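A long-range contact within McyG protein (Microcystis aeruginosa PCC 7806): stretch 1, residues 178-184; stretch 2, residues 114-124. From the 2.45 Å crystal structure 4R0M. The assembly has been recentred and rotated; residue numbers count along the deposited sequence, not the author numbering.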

ATOM      1  N   LEU A 178      -6.192 -12.630   9.936  1.00 28.75           N
ATOM      2  CA  LEU A 178      -6.419 -11.371   9.242  1.00 28.42           C
ATOM      3  C   LEU A 178      -6.920 -11.605   7.823  1.00 28.51           C
ATOM      4  O   LEU A 178      -6.353 -12.405   7.075  1.00 28.47           O
ATOM      5  CB  LEU A 178      -5.129 -10.543   9.223  1.00 27.96           C
ATOM      6  CG  LEU A 178      -5.113  -9.146   8.591  1.00 27.76           C
ATOM      7  CD1 LEU A 178      -6.054  -8.181   9.304  1.00 27.09           C
ATOM      8  CD2 LEU A 178      -3.690  -8.610   8.591  1.00 27.11           C
ATOM      9  N   LEU A 179      -7.992 -10.906   7.466  1.00 28.57           N
ATOM     10  CA  LEU A 179      -8.557 -10.992   6.125  1.00 28.91           C
ATOM     11  C   LEU A 179      -8.529  -9.618   5.461  1.00 28.84           C
ATOM     12  O   LEU A 179      -9.208  -8.694   5.908  1.00 28.59           O
ATOM     13  CB  LEU A 179      -9.980 -11.560   6.179  1.00 28.88           C
ATOM     14  CG  LEU A 179     -10.774 -11.780   4.887  1.00 29.29           C
ATOM     15  CD1 LEU A 179     -10.050 -12.688   3.905  1.00 29.35           C
ATOM     16  CD2 LEU A 179     -12.143 -12.350   5.223  1.00 29.74           C
ATOM     17  N   LEU A 180      -7.726  -9.493   4.404  1.00 28.79           N
ATOM     18  CA  LEU A 180      -7.561  -8.224   3.692  1.00 29.72           C
ATOM     19  C   LEU A 180      -8.006  -8.317   2.234  1.00 30.32           C
ATOM     20  O   LEU A 180      -7.435  -9.075   1.444  1.00 30.04           O
ATOM     21  CB  LEU A 180      -6.106  -7.744   3.763  1.00 29.05           C
ATOM     22  CG  LEU A 180      -5.542  -7.310   5.118  1.00 28.80           C
ATOM     23  CD1 LEU A 180      -4.023  -7.357   5.092  1.00 28.45           C
ATOM     24  CD2 LEU A 180      -6.032  -5.922   5.494  1.00 28.29           C
ATOM     25  N   PHE A 181      -9.022  -7.532   1.887  1.00 31.48           N
ATOM     26  CA  PHE A 181      -9.559  -7.512   0.533  1.00 32.89           C
ATOM     27  C   PHE A 181      -8.837  -6.501  -0.345  1.00 34.53           C
ATOM     28  O   PHE A 181      -8.690  -5.338   0.028  1.00 34.75           O
ATOM     29  CB  PHE A 181     -11.060  -7.212   0.552  1.00 32.57           C
ATOM     30  CG  PHE A 181     -11.912  -8.399   0.900  1.00 32.19           C
ATOM     31  CD1 PHE A 181     -12.157  -8.733   2.231  1.00 32.03           C
ATOM     32  CD2 PHE A 181     -12.480  -9.179  -0.100  1.00 32.01           C
ATOM     33  CE1 PHE A 181     -12.944  -9.828   2.552  1.00 31.74           C
ATOM     34  CE2 PHE A 181     -13.269 -10.274   0.216  1.00 32.02           C
ATOM     35  CZ  PHE A 181     -13.501 -10.599   1.545  1.00 31.95           C
ATOM     36  N   THR A 182      -8.377  -6.962  -1.504  1.00 37.43           N
ATOM     37  CA  THR A 182      -7.816  -6.087  -2.530  1.00 40.96           C
ATOM     38  C   THR A 182      -8.775  -6.022  -3.713  1.00 45.00           C
ATOM     39  O   THR A 182      -9.432  -7.016  -4.040  1.00 46.33           O
ATOM     40  CB  THR A 182      -6.452  -6.595  -3.037  1.00 40.58           C
ATOM     41  OG1 THR A 182      -6.560  -7.975  -3.405  1.00 40.33           O
ATOM     42  CG2 THR A 182      -5.385  -6.446  -1.967  1.00 40.18           C
ATOM     43  N   SER A 183      -8.862  -4.853  -4.345  1.00 49.68           N
ATOM     44  CA  SER A 183      -9.674  -4.697  -5.552  1.00 53.62           C
ATOM     45  C   SER A 183      -8.956  -5.319  -6.740  1.00 57.08           C
ATOM     46  O   SER A 183      -7.798  -4.995  -7.019  1.00 57.58           O
ATOM     47  CB  SER A 183      -9.981  -3.221  -5.828  1.00 54.05           C
ATOM     48  OG  SER A 183     -11.004  -2.736  -4.976  1.00 54.45           O
ATOM     49  N   GLY A 184      -9.642  -6.228  -7.428  1.00 60.61           N
ATOM     50  CA  GLY A 184      -9.094  -6.863  -8.623  1.00 64.07           C
ATOM     51  C   GLY A 184      -9.157  -5.939  -9.827  1.00 66.92           C
ATOM     52  O   GLY A 184      -9.612  -4.796  -9.720  1.00 66.52           O
TER
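Stretch 2, residues 114-124: KKLENVWKILD

Residues 178-182 lie in a strand that begins earlier in the chain, and stretch 2 is a helix through Ile-122 that packs against it. The helix runs largely against the strand direction, at 130° between N-to-C axes, with a closest axial approach of 10.6 Å. Low strand residues therefore meet the C-terminal end of stretch 2, and higher ones meet its start. Leu-123 is the first residue to leave helical geometry.

Leu-178 makes no contact with the helix. Leu-179 points toward stretch 2, and its CD2 lies 3.8 Å from CD2 of Leu-123. Leu-180 points away, in the usual alternation of a strand. Phe-181 points toward the helix again and is the centre of the contact. CG2 of Val-119 sits over one face of its ring, 3.6 Å from Phe-181 CG, in a CH-pi arrangement. Leu-123 CD2 lies at the ring edge, 4.2 Å from Phe-181 CZ. Ile-122 CG2 is 4.3 Å from Phe-181 CZ.

The polar link uses the backbone. Lys-115 is extended, with all four chi angles t, and its NZ donates a hydrogen bond to Phe-181 O at 2.8 Å. Thr-182 points away from the helix. Ser-183 OG approaches Lys-115 CE at 3.7 Å. Gly-184 is poorly ordered and makes no contact with the helix.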

ATOM      1  N   LYS A 114     -18.539   0.965  -2.567  1.00 33.46           N
ATOM      2  CA  LYS A 114     -18.873  -0.274  -3.278  1.00 34.60           C
ATOM      3  C   LYS A 114     -18.151  -1.481  -2.685  1.00 33.47           C
ATOM      4  O   LYS A 114     -18.740  -2.551  -2.538  1.00 32.94           O
ATOM      5  CB  LYS A 114     -18.547  -0.155  -4.772  1.00 36.93           C
ATOM      6  CG  LYS A 114     -19.521   0.711  -5.556  1.00 40.09           C
ATOM      7  CD  LYS A 114     -18.956   1.104  -6.916  1.00 42.52           C
ATOM      8  CE  LYS A 114     -19.831   2.154  -7.590  1.00 44.07           C
ATOM      9  NZ  LYS A 114     -19.228   2.665  -8.853  1.00 45.36           N
ATOM     10  N   LYS A 115     -16.878  -1.293  -2.346  1.00 32.88           N
ATOM     11  CA  LYS A 115     -16.069  -2.344  -1.736  1.00 32.16           C
ATOM     12  C   LYS A 115     -16.655  -2.756  -0.383  1.00 31.24           C
ATOM     13  O   LYS A 115     -16.824  -3.944  -0.112  1.00 30.53           O
ATOM     14  CB  LYS A 115     -14.621  -1.881  -1.585  1.00 32.33           C
ATOM     15  CG  LYS A 115     -13.612  -3.012  -1.475  1.00 33.31           C
ATOM     16  CD  LYS A 115     -12.216  -2.463  -1.234  1.00 34.04           C
ATOM     17  CE  LYS A 115     -11.166  -3.551  -1.356  1.00 34.76           C
ATOM     18  NZ  LYS A 115      -9.806  -3.035  -1.042  1.00 35.60           N
ATOM     19  N   LEU A 116     -16.977  -1.763   0.446  1.00 30.34           N
ATOM     20  CA  LEU A 116     -17.601  -2.000   1.746  1.00 30.07           C
ATOM     21  C   LEU A 116     -18.875  -2.837   1.621  1.00 30.69           C
ATOM     22  O   LEU A 116     -19.049  -3.811   2.355  1.00 30.90           O
ATOM     23  CB  LEU A 116     -17.896  -0.672   2.458  1.00 29.07           C
ATOM     24  CG  LEU A 116     -18.795  -0.679   3.700  1.00 29.04           C
ATOM     25  CD1 LEU A 116     -18.176  -1.455   4.860  1.00 28.81           C
ATOM     26  CD2 LEU A 116     -19.124   0.745   4.118  1.00 28.40           C
ATOM     27  N   GLU A 117     -19.747  -2.458   0.686  1.00 30.67           N
ATOM     28  CA  GLU A 117     -21.001  -3.177   0.447  1.00 30.86           C
ATOM     29  C   GLU A 117     -20.777  -4.580  -0.114  1.00 30.31           C
ATOM     30  O   GLU A 117     -21.453  -5.525   0.296  1.00 30.16           O
ATOM     31  CB  GLU A 117     -21.930  -2.372  -0.472  1.00 31.10           C
ATOM     32  CG  GLU A 117     -22.478  -1.106   0.173  1.00 32.22           C
ATOM     33  CD  GLU A 117     -23.413  -0.316  -0.727  1.00 32.91           C
ATOM     34  OE1 GLU A 117     -23.757  -0.792  -1.829  1.00 33.76           O
ATOM     35  OE2 GLU A 117     -23.812   0.794  -0.326  1.00 34.03           O
ATOM     36  N   ASN A 118     -19.830  -4.709  -1.044  1.00 29.79           N
ATOM     37  CA  ASN A 118     -19.516  -6.005  -1.652  1.00 29.88           C
ATOM     38  C   ASN A 118     -18.932  -6.992  -0.648  1.00 29.77           C
ATOM     39  O   ASN A 118     -19.384  -8.134  -0.561  1.00 29.91           O
ATOM     40  CB  ASN A 118     -18.573  -5.846  -2.852  1.00 29.92           C
ATOM     41  CG  ASN A 118     -19.282  -5.333  -4.098  1.00 30.33           C
ATOM     42  OD1 ASN A 118     -20.502  -5.449  -4.233  1.00 30.69           O
ATOM     43  ND2 ASN A 118     -18.511  -4.767  -5.021  1.00 30.10           N
ATOM     44  N   VAL A 119     -17.933  -6.538   0.107  1.00 29.33           N
ATOM     45  CA  VAL A 119     -17.297  -7.348   1.142  1.00 29.27           C
ATOM     46  C   VAL A 119     -18.328  -7.753   2.197  1.00 29.72           C
ATOM     47  O   VAL A 119     -18.368  -8.911   2.620  1.00 29.92           O
ATOM     48  CB  VAL A 119     -16.096  -6.608   1.782  1.00 28.97           C
ATOM     49  CG1 VAL A 119     -15.583  -7.340   3.014  1.00 28.86           C
ATOM     50  CG2 VAL A 119     -14.977  -6.434   0.765  1.00 28.49           C
ATOM     51  N   TRP A 120     -19.170  -6.798   2.593  1.00 29.73           N
ATOM     52  CA  TRP A 120     -20.253  -7.038   3.552  1.00 30.79           C
ATOM     53  C   TRP A 120     -21.163  -8.155   3.115  1.00 31.53           C
ATOM     54  O   TRP A 120     -21.573  -8.981   3.934  1.00 32.06           O
ATOM     55  CB  TRP A 120     -21.042  -5.752   3.773  1.00 30.44           C
ATOM     56  CG  TRP A 120     -22.160  -5.841   4.783  1.00 30.16           C
ATOM     57  CD1 TRP A 120     -22.063  -5.796   6.172  1.00 30.39           C
ATOM     58  CD2 TRP A 120     -23.599  -5.953   4.508  1.00 30.20           C
ATOM     59  NE1 TRP A 120     -23.303  -5.885   6.756  1.00 30.16           N
ATOM     60  CE2 TRP A 120     -24.267  -5.981   5.817  1.00 30.27           C
ATOM     61  CE3 TRP A 120     -24.372  -6.038   3.355  1.00 30.01           C
ATOM     62  CZ2 TRP A 120     -25.646  -6.087   5.936  1.00 30.61           C
ATOM     63  CZ3 TRP A 120     -25.761  -6.147   3.489  1.00 30.05           C
ATOM     64  CH2 TRP A 120     -26.379  -6.170   4.748  1.00 30.28           C
ATOM     65  N   LYS A 121     -21.476  -8.192   1.821  1.00 32.48           N
ATOM     66  CA  LYS A 121     -22.316  -9.248   1.251  1.00 33.65           C
ATOM     67  C   LYS A 121     -21.576 -10.586   1.169  1.00 33.30           C
ATOM     68  O   LYS A 121     -22.153 -11.637   1.454  1.00 33.38           O
ATOM     69  CB  LYS A 121     -22.852  -8.832  -0.125  1.00 34.84           C
ATOM     70  CG  LYS A 121     -23.918  -7.747  -0.055  1.00 36.62           C
ATOM     71  CD  LYS A 121     -24.206  -7.121  -1.413  1.00 37.71           C
ATOM     72  CE  LYS A 121     -25.190  -5.967  -1.276  1.00 38.23           C
ATOM     73  NZ  LYS A 121     -25.674  -5.461  -2.593  1.00 39.14           N
ATOM     74  N   ILE A 122     -20.299 -10.537   0.793  1.00 32.61           N
ATOM     75  CA  ILE A 122     -19.459 -11.734   0.716  1.00 33.02           C
ATOM     76  C   ILE A 122     -19.327 -12.438   2.078  1.00 33.41           C
ATOM     77  O   ILE A 122     -19.292 -13.669   2.143  1.00 33.07           O
ATOM     78  CB  ILE A 122     -18.065 -11.406   0.120  1.00 32.98           C
ATOM     79  CG1 ILE A 122     -18.193 -11.071  -1.370  1.00 32.52           C
ATOM     80  CG2 ILE A 122     -17.090 -12.565   0.301  1.00 33.30           C
ATOM     81  CD1 ILE A 122     -17.023 -10.295  -1.940  1.00 32.43           C
ATOM     82  N   LEU A 123     -19.290 -11.650   3.153  1.00 34.10           N
ATOM     83  CA  LEU A 123     -19.053 -12.166   4.505  1.00 34.94           C
ATOM     84  C   LEU A 123     -20.326 -12.428   5.320  1.00 36.22           C
ATOM     85  O   LEU A 123     -20.259 -12.601   6.541  1.00 36.17           O
ATOM     86  CB  LEU A 123     -18.129 -11.218   5.281  1.00 34.24           C
ATOM     87  CG  LEU A 123     -16.716 -10.940   4.766  1.00 33.57           C
ATOM     88  CD1 LEU A 123     -16.015  -9.963   5.694  1.00 33.29           C
ATOM     89  CD2 LEU A 123     -15.909 -12.221   4.630  1.00 33.58           C
ATOM     90  N   ASP A 124     -21.471 -12.464   4.637  1.00 37.94           N
ATOM     91  CA  ASP A 124     -22.782 -12.725   5.255  1.00 39.27           C
ATOM     92  C   ASP A 124     -23.138 -11.749   6.386  1.00 38.82           C
ATOM     93  O   ASP A 124     -23.357 -12.157   7.529  1.00 39.07           O
ATOM     94  CB  ASP A 124     -22.900 -14.187   5.727  1.00 41.58           C
ATOM     95  CG  ASP A 124     -22.849 -15.187   4.575  1.00 44.27           C
ATOM     96  OD1 ASP A 124     -23.516 -14.959   3.538  1.00 45.74           O
ATOM     97  OD2 ASP A 124     -22.148 -16.214   4.712  1.00 45.61           O
TER